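Local atomic coordinates of phosphodiesterase (Salpingoeca rosetta, PDB entry 7D7P), a protein that belongs to the phosphodiesterase family of the HD clan and folds as an all-helical domain holding a zinc ion and a magnesium ion. Residues S50-D55 with L123-T128; T132-L137 with E196-D201; S227-V232 with G236-L241. One frame throughout, in Å; residues are numbered along the deposited sequence.

Contact 1: S50-D55 with L123-T128; sequences SLFTWD and LTSVAT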
loop_
_atom_site.group_PDB
_atom_site.type_symbol
_atom_site.label_atom_id
_atom_site.label_comp_id
_atom_site.label_asym_id
_atom_site.label_seq_id
_atom_site.Cartn_x
_atom_site.Cartn_y
_atom_site.Cartn_z
ATOM N N SER A 50 -1.306 -15.092 -33.086
ATOM C CA SER A 50 -0.008 -14.631 -32.603
ATOM C C SER A 50 -0.034 -13.160 -32.205
ATOM O O SER A 50 0.876 -12.700 -31.508
ATOM C CB SER A 50 1.065 -14.863 -33.669
ATOM O OG SER A 50 0.773 -14.140 -34.854
ATOM N N LEU A 51 -1.053 -12.415 -32.641
ATOM C CA LEU A 51 -1.228 -11.034 -32.212
ATOM C C LEU A 51 -1.626 -10.931 -30.745
ATOM O O LEU A 51 -1.374 -9.896 -30.118
ATOM C CB LEU A 51 -2.282 -10.353 -33.090
ATOM C CG LEU A 51 -2.544 -8.856 -32.901
ATOM C CD1 LEU A 51 -1.357 -8.039 -33.382
ATOM C CD2 LEU A 51 -3.816 -8.440 -33.629
ATOM N N PHE A 52 -2.232 -11.974 -30.181
ATOM C CA PHE A 52 -2.738 -11.934 -28.810
ATOM C C PHE A 52 -1.610 -12.298 -27.852
ATOM O O PHE A 52 -1.349 -13.470 -27.576
ATOM C CB PHE A 52 -3.930 -12.870 -28.649
ATOM C CG PHE A 52 -4.824 -12.521 -27.491
ATOM C CD1 PHE A 52 -4.593 -13.053 -26.234
ATOM C CD2 PHE A 52 -5.889 -11.655 -27.660
ATOM C CE1 PHE A 52 -5.411 -12.730 -25.166
ATOM C CE2 PHE A 52 -6.710 -11.327 -26.597
ATOM C CZ PHE A 52 -6.472 -11.865 -25.348
ATOM N N THR A 53 -0.932 -11.277 -27.330
ATOM C CA THR A 53 0.131 -11.487 -26.352
ATOM C C THR A 53 0.210 -10.271 -25.441
ATOM O O THR A 53 0.365 -9.142 -25.917
ATOM C CB THR A 53 1.482 -11.746 -27.035
ATOM O OG1 THR A 53 2.541 -11.614 -26.077
ATOM C CG2 THR A 53 1.713 -10.776 -28.188
ATOM N N TRP A 54 0.092 -10.505 -24.134
ATOM C CA TRP A 54 0.166 -9.430 -23.154
ATOM C C TRP A 54 1.582 -8.904 -22.961
ATOM O O TRP A 54 1.758 -7.870 -22.307
ATOM C CB TRP A 54 -0.403 -9.907 -21.815
ATOM C CG TRP A 54 -1.883 -10.146 -21.846
ATOM C CD1 TRP A 54 -2.521 -11.299 -22.200
ATOM C CD2 TRP A 54 -2.912 -9.206 -21.512
ATOM N NE1 TRP A 54 -3.883 -11.136 -22.106
ATOM C CE2 TRP A 54 -4.148 -9.859 -21.687
ATOM C CE3 TRP A 54 -2.907 -7.873 -21.086
ATOM C CZ2 TRP A 54 -5.368 -9.226 -21.448
ATOM C CZ3 TRP A 54 -4.118 -7.248 -20.849
ATOM C CH2 TRP A 54 -5.331 -7.924 -21.030
ATOM N N ASP A 55 2.587 -9.582 -23.508
ATOM C CA ASP A 55 3.976 -9.150 -23.422
ATOM C C ASP A 55 4.361 -8.178 -24.530
ATOM O O ASP A 55 5.541 -7.824 -24.640
ATOM C CB ASP A 55 4.908 -10.364 -23.459
ATOM C CG ASP A 55 4.855 -11.183 -22.181
ATOM O OD1 ASP A 55 4.092 -10.817 -21.261
ATOM O OD2 ASP A 55 5.581 -12.197 -22.102
ATOM N N LEU A 123 -10.648 -5.635 -24.754
ATOM C CA LEU A 123 -11.980 -5.825 -25.321
ATOM C C LEU A 123 -12.213 -7.279 -25.707
ATOM O O LEU A 123 -13.319 -7.803 -25.536
ATOM C CB LEU A 123 -12.175 -4.917 -26.535
ATOM C CG LEU A 123 -12.154 -3.405 -26.304
ATOM C CD1 LEU A 123 -12.350 -2.680 -27.625
ATOM C CD2 LEU A 123 -13.207 -2.984 -25.286
ATOM N N THR A 124 -11.184 -7.944 -26.236
ATOM C CA THR A 124 -11.307 -9.359 -26.560
ATOM C C THR A 124 -11.565 -10.192 -25.311
ATOM O O THR A 124 -12.278 -11.199 -25.371
ATOM C CB THR A 124 -10.044 -9.844 -27.276
ATOM O OG1 THR A 124 -9.825 -9.050 -28.449
ATOM C CG2 THR A 124 -10.173 -11.305 -27.679
ATOM N N SER A 125 -11.023 -9.769 -24.168
ATOM C CA SER A 125 -11.130 -10.567 -22.952
ATOM C C SER A 125 -12.498 -10.440 -22.288
ATOM O O SER A 125 -13.013 -11.426 -21.751
ATOM C CB SER A 125 -10.022 -10.175 -21.970
ATOM O OG SER A 125 -8.743 -10.330 -22.557
ATOM N N VAL A 126 -13.093 -9.247 -22.287
ATOM C CA VAL A 126 -14.283 -9.016 -21.460
ATOM C C VAL A 126 -15.460 -8.421 -22.218
ATOM O O VAL A 126 -16.587 -8.443 -21.689
ATOM C CB VAL A 126 -13.934 -8.123 -20.247
ATOM C CG1 VAL A 126 -12.813 -8.733 -19.423
ATOM C CG2 VAL A 126 -13.576 -6.717 -20.702
ATOM N N ALA A 127 -15.301 -7.874 -23.422
ATOM C CA ALA A 127 -16.355 -7.077 -24.040
ATOM C C ALA A 127 -17.025 -7.741 -25.237
ATOM O O ALA A 127 -17.919 -7.135 -25.834
ATOM C CB ALA A 127 -15.801 -5.712 -24.469
ATOM N N THR A 128 -16.640 -8.969 -25.593
ATOM C CA THR A 128 -17.127 -9.569 -26.832
ATOM C C THR A 128 -18.644 -9.714 -26.877
ATOM O O THR A 128 -19.210 -9.804 -27.972
ATOM C CB THR A 128 -16.492 -10.945 -27.049
ATOM O OG1 THR A 128 -16.844 -11.811 -25.962
ATOM C CG2 THR A 128 -14.982 -10.829 -27.136
#
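In the all-helical phosphodiesterase fold, Phe-52 and Trp-54 of the loop joining helices 43-47 and 63-76 lie against Thr-124 and Ser-125 of helix 109-126. No hydrogen bond crosses between 50-55 and 123-128; the contact consists of two aromatic rings resting on two small hydroxyl residues. The Phe-52 ring extends to the helix because its CG stands anti to the backbone N (chi1 -158°), and the Thr-124 side chain advances from the opposite direction. Their closest approach joins Phe-52 CE2 to the methyl Thr-124 CG2 at 3.6 Å, and the branching carbon Thr-124 CB is almost as near to the same ring atom, at 3.7 Å. Thr-124 thus offers its hydrocarbon side to the ring, while its OG1, set beside the backbone N (chi1 -57°), is hydrogen-bonded to the carbonyl of Tyr-120 one turn back. Ser-125 meets the rings differently, through its oxygen. Phe-52 CZ approaches Ser-125 OG at 3.9 Å, with the oxygen in the plane of the ring at its edge. Trp-54 likewise turns an edge to this atom. The hydroxyl is hydrogen-bonded to Leu-121 O within the helix, so the ring edges add van der Waals contact and perhaps a weak electrostatic attraction from their CH groups. Leu-121 also touches both aromatic side chains, and Phe-336 packs edge-to-face with Trp-54, extending the aromatic cluster. An ST turn, in which Asp-55 N donates to Thr-53 OG1 at 3.3 Å, spans Trp-54. On the six-membered ring of the indole, Trp-54 CZ2 lies 3.7 Å from Ser-125 OG.

Contact 2: T132-L137 with E196-D201; sequences TEVELL and ENLDED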
loop_
_atom_site.group_PDB
_atom_site.type_symbol
_atom_site.label_atom_id
_atom_site.label_comp_id
_atom_site.label_asym_id
_atom_site.label_seq_id
_atom_site.Cartn_x
_atom_site.Cartn_y
_atom_site.Cartn_z
ATOM N N THR A 132 -20.844 -3.117 -29.207
ATOM C CA THR A 132 -21.392 -3.140 -30.553
ATOM C C THR A 132 -20.279 -2.982 -31.583
ATOM O O THR A 132 -19.143 -2.621 -31.265
ATOM C CB THR A 132 -22.443 -2.043 -30.736
ATOM O OG1 THR A 132 -21.790 -0.784 -30.957
ATOM C CG2 THR A 132 -23.336 -1.944 -29.506
ATOM N N GLU A 133 -20.627 -3.256 -32.842
ATOM C CA GLU A 133 -19.654 -3.155 -33.924
ATOM C C GLU A 133 -19.148 -1.728 -34.085
ATOM O O GLU A 133 -17.949 -1.506 -34.289
ATOM C CB GLU A 133 -20.274 -3.651 -35.229
ATOM C CG GLU A 133 -19.258 -4.055 -36.278
ATOM C CD GLU A 133 -18.504 -5.309 -35.893
ATOM O OE1 GLU A 133 -19.136 -6.237 -35.344
ATOM O OE2 GLU A 133 -17.281 -5.366 -36.138
ATOM N N VAL A 134 -20.047 -0.746 -33.998
ATOM C CA VAL A 134 -19.636 0.647 -34.149
ATOM C C VAL A 134 -18.761 1.074 -32.975
ATOM O O VAL A 134 -17.746 1.756 -33.159
ATOM C CB VAL A 134 -20.871 1.554 -34.307
ATOM C CG1 VAL A 134 -20.488 3.018 -34.147
ATOM C CG2 VAL A 134 -21.531 1.323 -35.660
ATOM N N GLU A 135 -19.126 0.668 -31.756
ATOM C CA GLU A 135 -18.322 1.014 -30.588
ATOM C C GLU A 135 -16.947 0.355 -30.635
ATOM O O GLU A 135 -15.973 0.928 -30.137
ATOM C CB GLU A 135 -19.059 0.624 -29.305
ATOM C CG GLU A 135 -20.325 1.433 -29.045
ATOM C CD GLU A 135 -21.243 0.783 -28.028
ATOM O OE1 GLU A 135 -20.977 -0.373 -27.628
ATOM O OE2 GLU A 135 -22.239 1.426 -27.633
ATOM N N LEU A 136 -16.847 -0.835 -31.229
ATOM C CA LEU A 136 -15.547 -1.482 -31.371
ATOM C C LEU A 136 -14.637 -0.680 -32.291
ATOM O O LEU A 136 -13.470 -0.432 -31.964
ATOM C CB LEU A 136 -15.723 -2.907 -31.897
ATOM C CG LEU A 136 -14.441 -3.701 -32.149
ATOM C CD1 LEU A 136 -13.656 -3.886 -30.858
ATOM C CD2 LEU A 136 -14.760 -5.047 -32.791
ATOM N N LEU A 137 -15.157 -0.267 -33.451
ATOM C CA LEU A 137 -14.389 0.592 -34.346
ATOM C C LEU A 137 -14.012 1.899 -33.663
ATOM O O LEU A 137 -12.897 2.402 -33.842
ATOM C CB LEU A 137 -15.186 0.863 -35.623
ATOM C CG LEU A 137 -14.601 1.865 -36.620
ATOM C CD1 LEU A 137 -13.289 1.352 -37.200
ATOM C CD2 LEU A 137 -15.602 2.168 -37.730
ATOM N N GLU A 196 -16.139 6.603 -43.508
ATOM C CA GLU A 196 -16.975 7.194 -44.548
ATOM C C GLU A 196 -18.255 6.404 -44.802
ATOM O O GLU A 196 -19.234 6.980 -45.287
ATOM C CB GLU A 196 -16.179 7.318 -45.848
ATOM C CG GLU A 196 -15.709 5.982 -46.410
ATOM C CD GLU A 196 -14.822 6.134 -47.629
ATOM O OE1 GLU A 196 -14.782 7.240 -48.205
ATOM O OE2 GLU A 196 -14.164 5.142 -48.010
ATOM N N ASN A 197 -18.280 5.110 -44.486
ATOM C CA ASN A 197 -19.434 4.275 -44.798
ATOM C C ASN A 197 -20.431 4.161 -43.652
ATOM O O ASN A 197 -21.439 3.462 -43.800
ATOM C CB ASN A 197 -18.975 2.876 -45.222
ATOM C CG ASN A 197 -18.245 2.881 -46.548
ATOM O OD1 ASN A 197 -18.547 3.686 -47.431
ATOM N ND2 ASN A 197 -17.273 1.987 -46.694
ATOM N N LEU A 198 -20.182 4.818 -42.523
ATOM C CA LEU A 198 -21.139 4.821 -41.426
ATOM C C LEU A 198 -22.286 5.776 -41.728
ATOM O O LEU A 198 -22.098 6.825 -42.352
ATOM C CB LEU A 198 -20.461 5.229 -40.114
ATOM C CG LEU A 198 -19.680 4.176 -39.324
ATOM C CD1 LEU A 198 -18.430 3.731 -40.071
ATOM C CD2 LEU A 198 -19.312 4.712 -37.947
ATOM N N ASP A 199 -23.483 5.412 -41.275
ATOM C CA ASP A 199 -24.640 6.283 -41.451
ATOM C C ASP A 199 -24.669 7.314 -40.323
ATOM O O ASP A 199 -23.764 7.384 -39.487
ATOM C CB ASP A 199 -25.930 5.466 -41.545
ATOM C CG ASP A 199 -26.193 4.612 -40.312
ATOM O OD1 ASP A 199 -26.133 5.136 -39.180
ATOM O OD2 ASP A 199 -26.491 3.412 -40.480
ATOM N N GLU A 200 -25.729 8.126 -40.285
ATOM C CA GLU A 200 -25.792 9.231 -39.334
ATOM C C GLU A 200 -25.829 8.728 -37.896
ATOM O O GLU A 200 -25.062 9.192 -37.045
ATOM C CB GLU A 200 -27.008 10.106 -39.632
ATOM N N ASP A 201 -26.718 7.773 -37.606
ATOM C CA ASP A 201 -26.856 7.279 -36.239
ATOM C C ASP A 201 -25.589 6.573 -35.770
ATOM O O ASP A 201 -25.206 6.682 -34.599
ATOM C CB ASP A 201 -28.056 6.337 -36.139
ATOM C CG ASP A 201 -29.362 7.078 -35.946
ATOM O OD1 ASP A 201 -29.638 8.014 -36.727
ATOM O OD2 ASP A 201 -30.115 6.725 -35.014
#
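Leu-198, on the approach to helix 200-215, sets its forked end against Val-134 and Leu-137 of helix 133-145. The two helix residues are three positions apart and so share one face of the helix, and each meets a different branch of the leucine. Leu-198 CD1 lies 4.0 Å from Leu-137 CD2, the two side chains crossing obliquely; a chi1 of 174° swings the Leu-137 side chain to the side opposite its own amide nitrogen and so brings it to this point. The other methyl, Leu-198 CD2, stands 4.3 Å from Val-134 CG1. Leu-206 of helix 200-215 touches both Val-134 and Leu-137, so the patch continues onto that helix. The polar groups of 132-137 are engaged away from this patch. Thr-132 and Glu-135 form a capping box at the start of helix 133-145: Glu-135 N donates to Thr-132 OG1 at 3.1 Å, and Thr-132 N returns a bond to Glu-135 OE1 at 3.2 Å, from above the carboxylate plane. Salt bridges to Arg-205 and Arg-248 further fix that carboxylate. With methyl groups alone meeting between the segments, the contact rests on dispersion and the exclusion of water, and imposes little directional constraint.

Contact 3: S227-V232 with G236-L241; sequences SKMEEV and GGFINL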
loop_
_atom_site.group_PDB
_atom_site.type_symbol
_atom_site.label_atom_id
_atom_site.label_comp_id
_atom_site.label_asym_id
_atom_site.label_seq_id
_atom_site.Cartn_x
_atom_site.Cartn_y
_atom_site.Cartn_z
ATOM N N SER A 227 -14.591 5.671 -7.904
ATOM C CA SER A 227 -15.698 5.671 -6.950
ATOM C C SER A 227 -16.941 5.013 -7.537
ATOM O O SER A 227 -17.638 4.262 -6.845
ATOM C CB SER A 227 -16.022 7.099 -6.508
ATOM O OG SER A 227 -14.897 7.747 -5.940
ATOM N N LYS A 228 -17.243 5.292 -8.807
ATOM C CA LYS A 228 -18.424 4.702 -9.430
ATOM C C LYS A 228 -18.256 3.199 -9.615
ATOM O O LYS A 228 -19.221 2.438 -9.474
ATOM C CB LYS A 228 -18.709 5.387 -10.767
ATOM C CG LYS A 228 -19.009 6.875 -10.638
ATOM C CD LYS A 228 -19.192 7.530 -11.997
ATOM C CE LYS A 228 -19.419 9.029 -11.862
ATOM N NZ LYS A 228 -19.564 9.692 -13.189
ATOM N N MET A 229 -17.037 2.753 -9.927
ATOM C CA MET A 229 -16.770 1.322 -10.013
ATOM C C MET A 229 -16.947 0.646 -8.657
ATOM O O MET A 229 -17.430 -0.489 -8.580
ATOM C CB MET A 229 -15.359 1.085 -10.552
ATOM C CG MET A 229 -15.194 1.430 -12.021
ATOM S SD MET A 229 -15.376 -0.004 -13.098
ATOM C CE MET A 229 -13.862 -0.880 -12.730
ATOM N N GLU A 230 -16.561 1.331 -7.577
ATOM C CA GLU A 230 -16.746 0.773 -6.241
ATOM C C GLU A 230 -18.224 0.631 -5.899
ATOM O O GLU A 230 -18.637 -0.377 -5.316
ATOM C CB GLU A 230 -16.042 1.643 -5.200
ATOM C CG GLU A 230 -14.530 1.536 -5.218
ATOM C CD GLU A 230 -13.888 2.219 -4.027
ATOM O OE1 GLU A 230 -14.461 3.210 -3.528
ATOM O OE2 GLU A 230 -12.808 1.762 -3.590
ATOM N N GLU A 231 -19.036 1.632 -6.252
ATOM C CA GLU A 231 -20.467 1.549 -5.977
ATOM C C GLU A 231 -21.133 0.472 -6.826
ATOM O O GLU A 231 -22.049 -0.215 -6.360
ATOM C CB GLU A 231 -21.133 2.905 -6.207
ATOM C CG GLU A 231 -22.554 2.989 -5.665
ATOM C CD GLU A 231 -23.239 4.297 -6.007
ATOM O OE1 GLU A 231 -23.379 4.601 -7.210
ATOM O OE2 GLU A 231 -23.641 5.021 -5.073
ATOM N N VAL A 232 -20.688 0.312 -8.075
ATOM C CA VAL A 232 -21.233 -0.742 -8.927
ATOM C C VAL A 232 -20.875 -2.114 -8.369
ATOM O O VAL A 232 -21.702 -3.036 -8.374
ATOM C CB VAL A 232 -20.739 -0.567 -10.374
ATOM C CG1 VAL A 232 -21.027 -1.816 -11.195
ATOM C CG2 VAL A 232 -21.389 0.653 -11.013
ATOM N N GLY A 236 -23.382 -5.693 -6.661
ATOM C CA GLY A 236 -23.315 -6.962 -7.345
ATOM C C GLY A 236 -22.579 -6.934 -8.670
ATOM O O GLY A 236 -22.133 -7.989 -9.135
ATOM N N GLY A 237 -22.446 -5.769 -9.287
ATOM C CA GLY A 237 -21.740 -5.624 -10.544
ATOM C C GLY A 237 -22.646 -5.097 -11.637
ATOM O O GLY A 237 -23.782 -4.676 -11.399
ATOM N N PHE A 238 -22.125 -5.125 -12.859
ATOM C CA PHE A 238 -22.872 -4.631 -14.007
ATOM C C PHE A 238 -23.964 -5.619 -14.401
ATOM O O PHE A 238 -23.739 -6.831 -14.454
ATOM C CB PHE A 238 -21.929 -4.383 -15.182
ATOM C CG PHE A 238 -20.926 -3.295 -14.932
ATOM C CD1 PHE A 238 -21.306 -1.963 -14.979
ATOM C CD2 PHE A 238 -19.603 -3.600 -14.654
ATOM C CE1 PHE A 238 -20.387 -0.955 -14.750
ATOM C CE2 PHE A 238 -18.676 -2.597 -14.425
ATOM C CZ PHE A 238 -19.070 -1.272 -14.473
ATOM N N ILE A 239 -25.153 -5.091 -14.685
ATOM C CA ILE A 239 -26.328 -5.899 -14.997
ATOM C C ILE A 239 -26.777 -5.559 -16.413
ATOM O O ILE A 239 -27.249 -4.445 -16.672
ATOM C CB ILE A 239 -27.466 -5.670 -13.991
ATOM N N ASN A 240 -26.635 -6.522 -17.325
ATOM C CA ASN A 240 -27.102 -6.414 -18.708
ATOM C C ASN A 240 -26.555 -5.153 -19.382
ATOM O O ASN A 240 -27.273 -4.195 -19.671
ATOM C CB ASN A 240 -28.633 -6.449 -18.768
ATOM C CG ASN A 240 -29.154 -6.693 -20.175
ATOM O OD1 ASN A 240 -30.306 -6.384 -20.485
ATOM N ND2 ASN A 240 -28.305 -7.246 -21.034
ATOM N N LEU A 241 -25.247 -5.194 -19.640
ATOM C CA LEU A 241 -24.588 -4.074 -20.298
ATOM C C LEU A 241 -25.045 -3.900 -21.741
ATOM O O LEU A 241 -24.986 -2.783 -22.265
ATOM C CB LEU A 241 -23.071 -4.256 -20.247
ATOM C CG LEU A 241 -22.423 -3.980 -18.886
ATOM C CD1 LEU A 241 -20.997 -4.510 -18.840
ATOM C CD2 LEU A 241 -22.457 -2.494 -18.573
#
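The carbonyl oxygen of Val-232 receives the one hydrogen bond between 227-232 and 236-241, from Gly-237 N at 3.0 Å; it is bent and weak. Gly-236 N also lies near this oxygen, at 3.6 Å. The bond links residues five apart, a longer step than the four of the helix itself, and it spans the point where the chain leaves helix 222-234. Gly-236 and Gly-237 both have positive phi angles that suit glycine, since there is no CB to press on the preceding carbonyl oxygen. The returning chain then lays the Phe-238 ring on Val-232. One methyl, Val-232 CG1, sits over the centre of a ring face in a CH-pi contact, 3.7 Å from the Phe-238 centroid and only 10° off the ring normal. A first torsion of 167° puts it there, directing CG1 away from the amide nitrogen of Val-232 and beside the carbonyl carbon. The same methyl packs on the backbone, with Val-232 CG1 3.7 Å from Gly-237 C, while Val-232 CG2 reaches the rim of the ring at Phe-238 CE1, 4.2 Å away. Met-229, one helical turn earlier, comes to the ring edge instead: its bent chain carries SD to 4.1 Å from Phe-238 CZ. This is a Met-aromatic contact of the in-plane kind, the sulfur lying 84° off the ring normal. Within the two segments, the ring thus meets a methyl over one face and a sulfur at its edge. Beyond the turn, Gln-247 and Val-251 of helix 245-260 and Ala-330 of helix 305-330 touch Phe-238, while Phe-250 and Leu-327 of these two helices meet Met-229, so this helix end and the loop after it pack against helices 245-260 and 305-330.

The three contacts follow one another along the chain, their centres about 21 Å (1 and 2), about 22 Å (1 and 3) and about 26 Å (2 and 3) apart. Contacts 1 and 2 touch directly, where Leu-123 CD1 packs on Leu-136 CD1 at 3.7 Å between two successive helices. Contact 3 stays about 7 Å from either at the nearest atoms, but Arg-248 connects it to contact 2, bonding both Leu-241 O and the carboxylate of Glu-135. The zinc ligands His-111, His-146, Asp-147 and Asp-260 belong to none of the contacts. His-111 lies on helix 109-126 used by contact 1, and His-146 directly follows helix 133-145, whose start carries contact 2.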